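Long-range contact in putative uncharacterized protein (Enterobacter cloacae, PDB 4HFK), which probably acts as an immunity protein of a type VI secretion system, binding and neutralising a cognate amidase effector: residues Phe15-Ile27 and Glu56-Gln68. Sequence-based numbering, arbitrary orientation.
Sequences FENWVQNRCIGKI and EKADEVIVSLLKQ
I62 pushes its side chain into helix 11-27 as a knob, filling a hole framed by V19, R22, C23 and K26. Its two branches part there: the I62 and V19 side chains slide past each other in opposite directions, bringing I62 CD1 3.8 Å from V19 CG1, while I62 CG2, anti to the backbone N, lies 3.5 Å from C23 SG. K26 returns the favour, a knob among D59, I62, V63 and L66. Its aliphatic chain crosses I62 and L66 at about a right angle, with CB 3.6 Å from L66 CD1, and runs extended until it bends at the last torsion (chi4 -55°), which leaves NZ near D59. Further along, I27 CG2 meets L66 CD2. This two-way interlocking is knobs-into-holes packing between helices 11-27 and 52-66 of an all-helical subunit, their local axes 10.6 Å apart and crossing at -50°. At the other end A58 CB meets both aromatics, 3.8 Å from F15 CZ and from W18 CZ3, and F55 meets both rings edge-to-face. Beside this packing the chemistry turns ionic. The D59 carboxylate sits at the edge of the R22 guanidinium, the two planes 46° apart, and K26 joins them in a salt-bridge network. R22 NH2 reaches D59 OD2 in a nearly straight but long, weak bond of 3.3 Å; R22 NE and D59 OD1 are modelled too close together, so that side of the pair is doubtful. A water accepts from K26 NZ at 2.9 Å. R22 NH2 also bonds the backbone of the other protein in the complex, against which W18 packs too, consistent with recognition of an amidase effector.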
loop_
_atom_site.group_PDB
_atom_site.type_symbol
_atom_site.label_atom_id
_atom_site.label_comp_id
_atom_site.label_asym_id
_atom_site.label_seq_id
_atom_site.Cartn_x
_atom_site.Cartn_y
_atom_site.Cartn_z
ATOM N N PHE B 15 6.771 -9.379 4.393
ATOM C CA PHE B 15 6.128 -10.224 3.395
ATOM C C PHE B 15 4.782 -9.643 2.933
ATOM O O PHE B 15 4.482 -9.609 1.729
ATOM C CB PHE B 15 5.954 -11.653 3.926
ATOM C CG PHE B 15 5.573 -12.642 2.859
ATOM C CD1 PHE B 15 6.515 -13.071 1.927
ATOM C CD2 PHE B 15 4.283 -13.137 2.780
ATOM C CE1 PHE B 15 6.178 -13.975 0.937
ATOM C CE2 PHE B 15 3.933 -14.048 1.784
ATOM C CZ PHE B 15 4.880 -14.470 0.863
ATOM N N GLU B 16 3.968 -9.181 3.879
ATOM C CA GLU B 16 2.702 -8.522 3.534
ATOM C C GLU B 16 2.905 -7.345 2.576
ATOM O O GLU B 16 2.163 -7.185 1.610
ATOM C CB GLU B 16 1.988 -8.031 4.802
ATOM C CG GLU B 16 1.408 -9.166 5.650
ATOM C CD GLU B 16 1.127 -8.745 7.092
ATOM O OE1 GLU B 16 1.331 -7.550 7.432
ATOM O OE2 GLU B 16 0.711 -9.617 7.884
ATOM N N ASN B 17 3.896 -6.517 2.866
ATOM C CA ASN B 17 4.183 -5.358 2.037
ATOM C C ASN B 17 4.697 -5.764 0.658
ATOM O O ASN B 17 4.343 -5.136 -0.343
ATOM C CB ASN B 17 5.145 -4.407 2.766
ATOM C CG ASN B 17 4.517 -3.829 4.036
ATOM O OD1 ASN B 17 3.294 -3.877 4.196
ATOM N ND2 ASN B 17 5.346 -3.300 4.943
ATOM N N TRP B 18 5.502 -6.824 0.594
ATOM C CA TRP B 18 5.861 -7.392 -0.700
ATOM C C TRP B 18 4.601 -7.743 -1.489
ATOM O O TRP B 18 4.444 -7.334 -2.650
ATOM C CB TRP B 18 6.754 -8.634 -0.561
ATOM C CG TRP B 18 7.165 -9.197 -1.921
ATOM C CD1 TRP B 18 8.233 -8.804 -2.690
ATOM C CD2 TRP B 18 6.490 -10.225 -2.671
ATOM N NE1 TRP B 18 8.273 -9.540 -3.862
ATOM C CE2 TRP B 18 7.219 -10.417 -3.872
ATOM C CE3 TRP B 18 5.363 -11.018 -2.434
ATOM C CZ2 TRP B 18 6.837 -11.358 -4.839
ATOM C CZ3 TRP B 18 4.992 -11.958 -3.390
ATOM C CH2 TRP B 18 5.732 -12.117 -4.580
ATOM N N VAL B 19 3.700 -8.489 -0.858
ATOM C CA VAL B 19 2.475 -8.928 -1.532
ATOM C C VAL B 19 1.648 -7.726 -1.984
ATOM O O VAL B 19 1.148 -7.693 -3.118
ATOM C CB VAL B 19 1.600 -9.831 -0.628
ATOM C CG1 VAL B 19 0.232 -10.084 -1.281
ATOM C CG2 VAL B 19 2.308 -11.158 -0.341
ATOM N N GLN B 20 1.507 -6.739 -1.099
ATOM C CA GLN B 20 0.703 -5.556 -1.411
ATOM C C GLN B 20 1.306 -4.762 -2.572
ATOM O O GLN B 20 0.602 -4.388 -3.514
ATOM C CB GLN B 20 0.557 -4.652 -0.179
ATOM C CG GLN B 20 -0.673 -3.729 -0.239
ATOM C CD GLN B 20 -0.316 -2.252 -0.307
ATOM O OE1 GLN B 20 0.840 -1.893 -0.516
ATOM N NE2 GLN B 20 -1.314 -1.388 -0.121
ATOM N N ASN B 21 2.608 -4.504 -2.500
ATOM C CA ASN B 21 3.279 -3.714 -3.529
ATOM C C ASN B 21 3.210 -4.420 -4.876
ATOM O O ASN B 21 2.982 -3.799 -5.914
ATOM C CB ASN B 21 4.740 -3.462 -3.161
ATOM C CG ASN B 21 4.905 -2.441 -2.055
ATOM O OD1 ASN B 21 6.034 -2.053 -1.738
ATOM N ND2 ASN B 21 3.792 -2.007 -1.447
ATOM N N ARG B 22 3.401 -5.730 -4.856
ATOM C CA ARG B 22 3.284 -6.521 -6.071
ATOM C C ARG B 22 1.849 -6.514 -6.631
ATOM O O ARG B 22 1.647 -6.466 -7.853
ATOM C CB ARG B 22 3.758 -7.946 -5.813
ATOM C CG ARG B 22 3.626 -8.830 -7.013
ATOM C CD ARG B 22 4.846 -9.713 -7.165
ATOM N NE ARG B 22 4.712 -10.573 -8.334
ATOM C CZ ARG B 22 5.344 -10.364 -9.485
ATOM N NH1 ARG B 22 6.173 -9.333 -9.613
ATOM N NH2 ARG B 22 5.159 -11.200 -10.494
ATOM N N CYS B 23 0.849 -6.558 -5.753
ATOM C CA CYS B 23 -0.535 -6.432 -6.213
ATOM C C CYS B 23 -0.766 -5.096 -6.909
ATOM O O CYS B 23 -1.386 -5.042 -7.972
ATOM C CB CYS B 23 -1.522 -6.545 -5.054
ATOM S SG CYS B 23 -1.806 -8.190 -4.471
ATOM N N ILE B 24 -0.284 -4.020 -6.293
ATOM C CA ILE B 24 -0.400 -2.684 -6.881
ATOM C C ILE B 24 0.195 -2.670 -8.283
ATOM O O ILE B 24 -0.384 -2.091 -9.201
ATOM C CB ILE B 24 0.278 -1.625 -5.997
ATOM C CG1 ILE B 24 -0.518 -1.459 -4.696
ATOM C CG2 ILE B 24 0.360 -0.288 -6.723
ATOM C CD1 ILE B 24 0.171 -0.620 -3.640
ATOM N N GLY B 25 1.334 -3.338 -8.449
ATOM C CA GLY B 25 1.988 -3.438 -9.741
ATOM C C GLY B 25 1.135 -4.159 -10.769
ATOM O O GLY B 25 1.151 -3.816 -11.954
ATOM N N LYS B 26 0.391 -5.165 -10.323
ATOM C CA LYS B 26 -0.468 -5.920 -11.220
ATOM C C LYS B 26 -1.736 -5.170 -11.626
ATOM O O LYS B 26 -2.257 -5.408 -12.708
ATOM C CB LYS B 26 -0.850 -7.268 -10.594
ATOM C CG LYS B 26 0.306 -8.250 -10.502
ATOM C CD LYS B 26 -0.175 -9.602 -9.989
ATOM C CE LYS B 26 1.006 -10.545 -9.788
ATOM N NZ LYS B 26 1.829 -10.680 -11.030
ATOM N N ILE B 27 -2.249 -4.289 -10.765
ATOM C CA ILE B 27 -3.495 -3.578 -11.086
ATOM C C ILE B 27 -3.280 -2.175 -11.659
ATOM O O ILE B 27 -4.209 -1.563 -12.181
ATOM C CB ILE B 27 -4.465 -3.474 -9.880
ATOM C CG1 ILE B 27 -3.767 -2.885 -8.651
ATOM C CG2 ILE B 27 -5.044 -4.827 -9.538
ATOM C CD1 ILE B 27 -4.079 -1.439 -8.398
ATOM N N GLU B 56 7.084 -17.168 -4.989
ATOM C CA GLU B 56 6.567 -17.772 -6.218
ATOM C C GLU B 56 5.122 -18.226 -6.030
ATOM O O GLU B 56 4.259 -17.914 -6.846
ATOM C CB GLU B 56 7.443 -18.958 -6.655
ATOM C CG GLU B 56 8.909 -18.592 -6.909
ATOM C CD GLU B 56 9.781 -19.808 -7.147
ATOM O OE1 GLU B 56 9.230 -20.919 -7.333
ATOM O OE2 GLU B 56 11.021 -19.653 -7.144
ATOM N N LYS B 57 4.856 -18.957 -4.951
ATOM C CA LYS B 57 3.489 -19.389 -4.657
ATOM C C LYS B 57 2.565 -18.205 -4.369
ATOM O O LYS B 57 1.419 -18.183 -4.816
ATOM C CB LYS B 57 3.475 -20.360 -3.475
ATOM C CG LYS B 57 4.203 -21.674 -3.759
ATOM C CD LYS B 57 4.023 -22.655 -2.609
ATOM C CE LYS B 57 4.723 -23.977 -2.893
ATOM N NZ LYS B 57 4.611 -24.902 -1.728
ATOM N N ALA B 58 3.067 -17.217 -3.631
ATOM C CA ALA B 58 2.278 -16.033 -3.301
ATOM C C ALA B 58 1.823 -15.294 -4.554
ATOM O O ALA B 58 0.715 -14.759 -4.608
ATOM C CB ALA B 58 3.072 -15.100 -2.393
ATOM N N ASP B 59 2.685 -15.253 -5.563
ATOM C CA ASP B 59 2.346 -14.585 -6.810
ATOM C C ASP B 59 1.165 -15.272 -7.495
ATOM O O ASP B 59 0.324 -14.611 -8.100
ATOM C CB ASP B 59 3.553 -14.543 -7.749
ATOM C CG ASP B 59 3.405 -13.488 -8.821
ATOM O OD1 ASP B 59 3.356 -12.288 -8.470
ATOM O OD2 ASP B 59 3.340 -13.857 -10.009
ATOM N N GLU B 60 1.102 -16.597 -7.402
ATOM C CA GLU B 60 -0.049 -17.334 -7.924
ATOM C C GLU B 60 -1.312 -17.006 -7.136
ATOM O O GLU B 60 -2.388 -16.823 -7.713
ATOM C CB GLU B 60 0.199 -18.844 -7.854
ATOM C CG GLU B 60 1.291 -19.340 -8.787
ATOM N N VAL B 61 -1.185 -16.947 -5.812
ATOM C CA VAL B 61 -2.331 -16.631 -4.966
ATOM C C VAL B 61 -2.836 -15.236 -5.314
ATOM O O VAL B 61 -4.040 -15.017 -5.463
ATOM C CB VAL B 61 -1.973 -16.740 -3.461
ATOM C CG1 VAL B 61 -3.096 -16.205 -2.603
ATOM C CG2 VAL B 61 -1.669 -18.189 -3.095
ATOM N N ILE B 62 -1.903 -14.300 -5.470
ATOM C CA ILE B 62 -2.233 -12.936 -5.876
ATOM C C ILE B 62 -3.071 -12.900 -7.166
ATOM O O ILE B 62 -4.126 -12.254 -7.218
ATOM C CB ILE B 62 -0.946 -12.106 -6.066
ATOM C CG1 ILE B 62 -0.301 -11.807 -4.709
ATOM C CG2 ILE B 62 -1.237 -10.807 -6.782
ATOM C CD1 ILE B 62 1.086 -11.210 -4.817
ATOM N N VAL B 63 -2.604 -13.584 -8.207
ATOM C CA VAL B 63 -3.298 -13.555 -9.495
ATOM C C VAL B 63 -4.731 -14.089 -9.354
ATOM O O VAL B 63 -5.670 -13.539 -9.941
ATOM C CB VAL B 63 -2.513 -14.325 -10.584
ATOM C CG1 VAL B 63 -3.336 -14.451 -11.856
ATOM C CG2 VAL B 63 -1.195 -13.609 -10.888
ATOM N N SER B 64 -4.892 -15.132 -8.538
ATOM C CA SER B 64 -6.197 -15.726 -8.300
ATOM C C SER B 64 -7.123 -14.808 -7.493
ATOM O O SER B 64 -8.296 -14.648 -7.835
ATOM C CB SER B 64 -6.039 -17.072 -7.590
ATOM O OG SER B 64 -7.309 -17.664 -7.357
ATOM N N LEU B 65 -6.605 -14.212 -6.421
ATOM C CA LEU B 65 -7.433 -13.360 -5.566
ATOM C C LEU B 65 -7.805 -12.026 -6.230
ATOM O O LEU B 65 -8.889 -11.490 -5.988
ATOM C CB LEU B 65 -6.763 -13.123 -4.205
ATOM C CG LEU B 65 -6.762 -14.304 -3.227
ATOM C CD1 LEU B 65 -6.128 -13.918 -1.894
ATOM C CD2 LEU B 65 -8.166 -14.820 -2.994
ATOM N N LEU B 66 -6.910 -11.502 -7.071
ATOM C CA LEU B 66 -7.164 -10.246 -7.785
ATOM C C LEU B 66 -8.433 -10.316 -8.639
ATOM O O LEU B 66 -9.055 -9.288 -8.919
ATOM C CB LEU B 66 -5.962 -9.842 -8.651
ATOM C CG LEU B 66 -4.843 -9.060 -7.954
ATOM C CD1 LEU B 66 -3.702 -8.766 -8.912
ATOM C CD2 LEU B 66 -5.366 -7.756 -7.356
ATOM N N LYS B 67 -8.826 -11.528 -9.023
ATOM C CA LYS B 67 -10.032 -11.717 -9.826
ATOM C C LYS B 67 -11.320 -11.409 -9.051
ATOM O O LYS B 67 -12.368 -11.155 -9.650
ATOM C CB LYS B 67 -10.076 -13.143 -10.383
ATOM C CG LYS B 67 -8.939 -13.446 -11.357
ATOM C CD LYS B 67 -8.935 -14.916 -11.757
ATOM C CE LYS B 67 -7.860 -15.187 -12.810
ATOM N NZ LYS B 67 -7.823 -16.627 -13.213
ATOM N N GLN B 68 -11.248 -11.453 -7.726
ATOM C CA GLN B 68 -12.411 -11.130 -6.904
ATOM C C GLN B 68 -12.808 -9.677 -7.149
ATOM O O GLN B 68 -11.945 -8.793 -7.215
ATOM C CB GLN B 68 -12.097 -11.337 -5.425
ATOM C CG GLN B 68 -12.142 -12.781 -4.966
ATOM C CD GLN B 68 -12.940 -12.929 -3.687
ATOM O OE1 GLN B 68 -12.766 -12.157 -2.744
ATOM N NE2 GLN B 68 -13.842 -13.904 -3.657
HETATM O O HOH W 1 2.608 -13.181 -12.222
#